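PDB 3UMA: glutathione-dependent peroxiredoxin from Sinorhizobium meliloti, which probably reduces hydrogen peroxide and organic hydroperoxides to water and alcohols at the expense of glutathione, as a Prx5-type thiol peroxidase protecting against oxidative stress. Local coordinates for residues R58-V64 with R150-E156; A63-A67 with V97-N101. All coordinates share one frame; numbering follows the deposited sequence.

Contact 1. Residues R58-V64 with R150-E156; sequences RVVLFAV and RYSMLVE
R58-V64 and R150-E156 run antiparallel, their axes 4.6 Å apart at 163°, and V59/V155, L61/M153 and A63/Y151 are the hydrogen-bonded pairs of the ladder. Two bonds join V59 to V155 and two join L61 to M153; at the third pair A63 N to Y151 O is sound, whereas Y151 N to A63 O is stretched to 3.4 Å and weak. On the face carrying L61 and A63, the A63 methyl sits over the face of the Y151 ring, CB 3.5 Å from the centroid, a CH-pi contact. With CG set between its backbone N and carbonyl carbon (chi1 64°), the Y151 ring turns back over A63, and L61 CD2 lies at its edge. L61 CB also packs alongside selenomethionine M153 CG at 3.9 Å. The other face ends in a salt bridge: R58 NE donates to E156 OE2 at 2.7 Å, within the guanidinium plane but from above the carboxylate plane, the two planes being turned 58° apart. L154 CD1 lies over one face of the guanidinium, toward its rim. At the opposite end, R150 NH1 approaches V64 CG1 at 3.8 Å, while NH2 bonds P169 O and the side chain touches C72, the predicted peroxidatic cysteine. In this central mixed sheet of the thioredoxin-like peroxiredoxin fold, strand 94-99 flanks 58-64, strand 159-165 flanks 147-156, and helix 70-82 packs against F62 through Y80 and H76.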
loop_
_atom_site.group_PDB
_atom_site.type_symbol
_atom_site.label_atom_id
_atom_site.label_comp_id
_atom_site.label_asym_id
_atom_site.label_seq_id
_atom_site.Cartn_x
_atom_site.Cartn_y
_atom_site.Cartn_z
ATOM N N ARG A 58 3.801 -7.751 -12.230
ATOM C CA ARG A 58 2.446 -7.866 -11.707
ATOM C C ARG A 58 2.598 -7.688 -10.206
ATOM O O ARG A 58 3.201 -8.528 -9.553
ATOM C CB ARG A 58 1.856 -9.244 -12.033
ATOM C CG ARG A 58 0.343 -9.351 -11.915
ATOM C CD ARG A 58 -0.211 -10.427 -12.889
ATOM N NE ARG A 58 -1.661 -10.617 -12.763
ATOM C CZ ARG A 58 -2.241 -11.667 -12.182
ATOM N NH1 ARG A 58 -1.507 -12.637 -11.664
ATOM N NH2 ARG A 58 -3.565 -11.755 -12.125
ATOM N N VAL A 59 2.072 -6.587 -9.682
ATOM C CA VAL A 59 2.317 -6.202 -8.285
ATOM C C VAL A 59 1.005 -6.024 -7.484
ATOM O O VAL A 59 0.041 -5.456 -7.977
ATOM C CB VAL A 59 3.185 -4.910 -8.213
ATOM C CG1 VAL A 59 3.430 -4.466 -6.774
ATOM C CG2 VAL A 59 4.530 -5.122 -8.931
ATOM N N VAL A 60 0.982 -6.542 -6.266
ATOM C CA VAL A 60 -0.116 -6.274 -5.344
ATOM C C VAL A 60 0.309 -5.115 -4.447
ATOM O O VAL A 60 1.296 -5.232 -3.731
ATOM C CB VAL A 60 -0.460 -7.504 -4.491
ATOM C CG1 VAL A 60 -1.339 -7.105 -3.280
ATOM C CG2 VAL A 60 -1.179 -8.528 -5.344
ATOM N N LEU A 61 -0.395 -3.987 -4.552
ATOM C CA LEU A 61 -0.144 -2.841 -3.690
ATOM C C LEU A 61 -1.309 -2.661 -2.735
ATOM O O LEU A 61 -2.454 -2.561 -3.175
ATOM C CB LEU A 61 0.019 -1.546 -4.508
ATOM C CG LEU A 61 0.216 -0.238 -3.712
ATOM C CD1 LEU A 61 1.539 -0.230 -2.933
ATOM C CD2 LEU A 61 0.135 0.980 -4.601
ATOM N N PHE A 62 -1.032 -2.606 -1.437
ATOM C CA PHE A 62 -2.077 -2.141 -0.527
ATOM C C PHE A 62 -1.645 -0.930 0.289
ATOM O O PHE A 62 -0.488 -0.827 0.679
ATOM C CB PHE A 62 -2.666 -3.268 0.345
ATOM C CG PHE A 62 -1.690 -3.895 1.303
ATOM C CD1 PHE A 62 -0.694 -4.765 0.855
ATOM C CD2 PHE A 62 -1.808 -3.671 2.668
ATOM C CE1 PHE A 62 0.185 -5.358 1.744
ATOM C CE2 PHE A 62 -0.935 -4.280 3.580
ATOM C CZ PHE A 62 0.062 -5.121 3.124
ATOM N N ALA A 63 -2.588 -0.019 0.525
ATOM C CA ALA A 63 -2.322 1.180 1.311
ATOM C C ALA A 63 -3.033 1.134 2.662
ATOM O O ALA A 63 -4.162 0.652 2.765
ATOM C CB ALA A 63 -2.723 2.408 0.563
ATOM N N VAL A 64 -2.371 1.669 3.686
ATOM C CA VAL A 64 -2.939 1.712 5.042
ATOM C C VAL A 64 -2.945 3.164 5.561
ATOM O O VAL A 64 -2.049 3.952 5.220
ATOM C CB VAL A 64 -2.157 0.779 6.023
ATOM C CG1 VAL A 64 -2.189 -0.690 5.566
ATOM C CG2 VAL A 64 -0.689 1.227 6.170
ATOM N N ARG A 150 -7.694 3.322 3.042
ATOM C CA ARG A 150 -7.334 1.905 2.898
ATOM C C ARG A 150 -7.800 1.383 1.522
ATOM O O ARG A 150 -8.952 1.575 1.137
ATOM C CB ARG A 150 -7.910 1.068 4.041
ATOM C CG ARG A 150 -7.469 -0.397 4.040
ATOM C CD ARG A 150 -8.003 -1.211 5.261
ATOM N NE ARG A 150 -7.998 -0.429 6.501
ATOM C CZ ARG A 150 -6.929 -0.183 7.259
ATOM N NH1 ARG A 150 -5.720 -0.640 6.952
ATOM N NH2 ARG A 150 -7.066 0.575 8.329
ATOM N N TYR A 151 -6.897 0.745 0.781
ATOM C CA TYR A 151 -7.227 0.169 -0.525
ATOM C C TYR A 151 -6.240 -0.942 -0.836
ATOM O O TYR A 151 -5.198 -1.057 -0.179
ATOM C CB TYR A 151 -7.274 1.225 -1.667
ATOM C CG TYR A 151 -5.941 1.912 -1.981
ATOM C CD1 TYR A 151 -4.911 1.231 -2.657
ATOM C CD2 TYR A 151 -5.710 3.241 -1.594
ATOM C CE1 TYR A 151 -3.686 1.848 -2.945
ATOM C CE2 TYR A 151 -4.487 3.878 -1.882
ATOM C CZ TYR A 151 -3.480 3.173 -2.562
ATOM O OH TYR A 151 -2.260 3.778 -2.824
ATOM N N SER A 152 -6.590 -1.781 -1.803
ATOM C CA SER A 152 -5.622 -2.685 -2.405
ATOM C C SER A 152 -5.810 -2.593 -3.918
ATOM O O SER A 152 -6.887 -2.229 -4.411
ATOM C CB SER A 152 -5.801 -4.130 -1.933
ATOM O OG SER A 152 -6.989 -4.649 -2.489
HETATM N N MSE A 153 -4.757 -2.890 -4.658
HETATM C CA MSE A 153 -4.877 -2.863 -6.100
HETATM C C MSE A 153 -3.946 -3.887 -6.704
HETATM O O MSE A 153 -2.899 -4.184 -6.141
HETATM C CB MSE A 153 -4.645 -1.456 -6.680
HETATM C CG MSE A 153 -3.349 -0.814 -6.280
HETATM SE SE MSE A 153 -3.039 0.886 -7.199
HETATM C CE MSE A 153 -4.362 2.090 -6.427
ATOM N N LEU A 154 -4.380 -4.473 -7.813
ATOM C CA LEU A 154 -3.505 -5.294 -8.650
ATOM C C LEU A 154 -3.011 -4.428 -9.809
ATOM O O LEU A 154 -3.801 -3.820 -10.539
ATOM C CB LEU A 154 -4.236 -6.551 -9.151
ATOM C CG LEU A 154 -3.475 -7.525 -10.069
ATOM C CD1 LEU A 154 -2.246 -8.094 -9.365
ATOM C CD2 LEU A 154 -4.409 -8.649 -10.536
ATOM N N VAL A 155 -1.690 -4.349 -9.939
ATOM C CA VAL A 155 -1.069 -3.452 -10.904
ATOM C C VAL A 155 -0.230 -4.277 -11.900
ATOM O O VAL A 155 0.633 -5.057 -11.497
ATOM C CB VAL A 155 -0.198 -2.383 -10.190
ATOM C CG1 VAL A 155 0.298 -1.332 -11.178
ATOM C CG2 VAL A 155 -1.004 -1.680 -9.056
ATOM N N GLU A 156 -0.508 -4.111 -13.190
ATOM C CA GLU A 156 0.193 -4.900 -14.230
ATOM C C GLU A 156 0.977 -3.976 -15.132
ATOM O O GLU A 156 0.406 -3.078 -15.744
ATOM C CB GLU A 156 -0.793 -5.786 -15.014
ATOM C CG GLU A 156 -1.301 -6.961 -14.152
ATOM C CD GLU A 156 -2.403 -7.843 -14.801
ATOM O OE1 GLU A 156 -2.704 -7.714 -16.009
ATOM O OE2 GLU A 156 -2.970 -8.679 -14.070
#

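Contact 2. Residues A63-A67 with V97-N101; sequences AVPGA and VVAVN
A water bridges A63-A67 and V97-N101 where the two segments diverge: it donates to V64 O at 2.6 Å and, weakly, to P65 O, and accepts from V100 N at 2.9 Å. The site lies at the C-terminal ends of two adjacent parallel strands in the thioredoxin-like fold of peroxiredoxins, joined by a beta-alpha-beta crossover containing helices 70-82 and 84-88. The water thus connects main-chain atoms beyond the V64 N to V98 O bond. That backbone hydrogen bond, 3.1 Å from V64 N to V98 O with an N-H...O angle of 161°, joins the two strands. The same carbonyl also receives the CA-H of A63, so two neighbouring donors converge on V98 O.

Small apolar side chains meet on both faces of the sheet. A63 CB meets V98 CG1 at 3.6 Å on one side. On the other, V64 CG2 rests on A99 CB at 3.6 Å, while V97 CG2 lies against both V64 methyls, 3.9 Å from V64 CG1. A chi1 of -60° sets V64 CG1 beside the backbone N and CG2 between N and the carbonyl carbon. W109 and M106 of helix 103-113 pack on this side, against V64 and A99 respectively, while C72 and H76 of helix 70-82 also touch V64. This places the strand end beside the predicted active-site cysteine, with P65 touching C72 as well.

Past the water the chains remain close. V100 is the centre of an inverse gamma turn, N101 N bonding weakly back to A99 O, and the turn carries N101 toward A67, whose CB is 3.9 Å from N101 CG.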
loop_
_atom_site.group_PDB
_atom_site.type_symbol
_atom_site.label_atom_id
_atom_site.label_comp_id
_atom_site.label_asym_id
_atom_site.label_seq_id
_atom_site.Cartn_x
_atom_site.Cartn_y
_atom_site.Cartn_z
ATOM N N ALA A 63 -2.588 -0.019 0.525
ATOM C CA ALA A 63 -2.322 1.180 1.311
ATOM C C ALA A 63 -3.033 1.134 2.662
ATOM O O ALA A 63 -4.162 0.652 2.765
ATOM C CB ALA A 63 -2.723 2.408 0.563
ATOM N N VAL A 64 -2.371 1.669 3.686
ATOM C CA VAL A 64 -2.939 1.712 5.042
ATOM C C VAL A 64 -2.945 3.164 5.561
ATOM O O VAL A 64 -2.049 3.952 5.220
ATOM C CB VAL A 64 -2.157 0.779 6.023
ATOM C CG1 VAL A 64 -2.189 -0.690 5.566
ATOM C CG2 VAL A 64 -0.689 1.227 6.170
ATOM N N PRO A 65 -3.959 3.532 6.375
ATOM C CA PRO A 65 -3.924 4.836 7.038
ATOM C C PRO A 65 -2.696 5.042 7.927
ATOM O O PRO A 65 -2.198 6.145 8.002
ATOM C CB PRO A 65 -5.209 4.831 7.882
ATOM C CG PRO A 65 -6.169 4.071 6.993
ATOM C CD PRO A 65 -5.306 2.936 6.429
ATOM N N GLY A 66 -2.175 4.004 8.566
ATOM C CA GLY A 66 -1.079 4.264 9.472
ATOM C C GLY A 66 -0.388 3.053 10.004
ATOM O O GLY A 66 -1.032 2.133 10.498
ATOM N N ALA A 67 0.940 3.056 9.913
ATOM C CA ALA A 67 1.738 2.089 10.629
ATOM C C ALA A 67 1.382 2.089 12.127
ATOM O O ALA A 67 1.132 3.153 12.715
ATOM C CB ALA A 67 3.214 2.408 10.449
ATOM N N VAL A 97 3.257 -2.588 0.726
ATOM C CA VAL A 97 2.363 -1.732 1.497
ATOM C C VAL A 97 2.905 -0.303 1.455
ATOM O O VAL A 97 4.112 -0.090 1.526
ATOM C CB VAL A 97 2.203 -2.240 2.975
ATOM C CG1 VAL A 97 3.552 -2.286 3.718
ATOM C CG2 VAL A 97 1.142 -1.407 3.756
ATOM N N VAL A 98 2.013 0.667 1.310
ATOM C CA VAL A 98 2.382 2.067 1.329
ATOM C C VAL A 98 1.588 2.766 2.427
ATOM O O VAL A 98 0.418 2.431 2.655
ATOM C CB VAL A 98 2.150 2.747 -0.052
ATOM C CG1 VAL A 98 0.710 2.681 -0.486
ATOM C CG2 VAL A 98 2.640 4.229 -0.067
ATOM N N ALA A 99 2.218 3.731 3.103
ATOM C CA ALA A 99 1.524 4.551 4.130
ATOM C C ALA A 99 2.112 5.944 4.169
ATOM O O ALA A 99 3.295 6.129 3.846
ATOM C CB ALA A 99 1.653 3.928 5.479
ATOM N N VAL A 100 1.285 6.915 4.573
ATOM C CA VAL A 100 1.745 8.268 4.856
ATOM C C VAL A 100 2.326 8.263 6.274
ATOM O O VAL A 100 1.668 8.666 7.223
ATOM C CB VAL A 100 0.607 9.305 4.657
ATOM C CG1 VAL A 100 1.083 10.747 4.966
ATOM C CG2 VAL A 100 0.029 9.196 3.220
ATOM N N ASN A 101 3.529 7.703 6.390
ATOM C CA ASN A 101 4.369 7.693 7.596
ATOM C C ASN A 101 5.807 7.965 7.146
ATOM O O ASN A 101 6.161 7.678 5.989
ATOM C CB ASN A 101 4.385 6.306 8.274
ATOM C CG ASN A 101 3.149 6.041 9.166
ATOM O OD1 ASN A 101 2.994 6.633 10.241
ATOM N ND2 ASN A 101 2.283 5.150 8.718
HETATM O O HOH W 1 -1.479 6.452 5.185
#

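Contacts 1 and 2 lie with their centres about 12 Å apart in one mixed sheet and share A63 and V64. Strand 58-64 is their common member, between antiparallel 147-156 in contact 1 and parallel 94-99 in contact 2. Along the chain the shared strand comes first, 94-99 next and 147-156 last, so the sheet brings a late strand beside an early one. A probable hydrogen bond from V98 N to F62 O, at 3.0 Å, couples the two. At the C-terminal end of strand 58-64, R150 NH2 packs against P65 CD, and both residues touch C72; the two contacts therefore converge on the predicted active-site cysteine, from the loop after strand 58-64 and from R150 at the start of the segment paired with it.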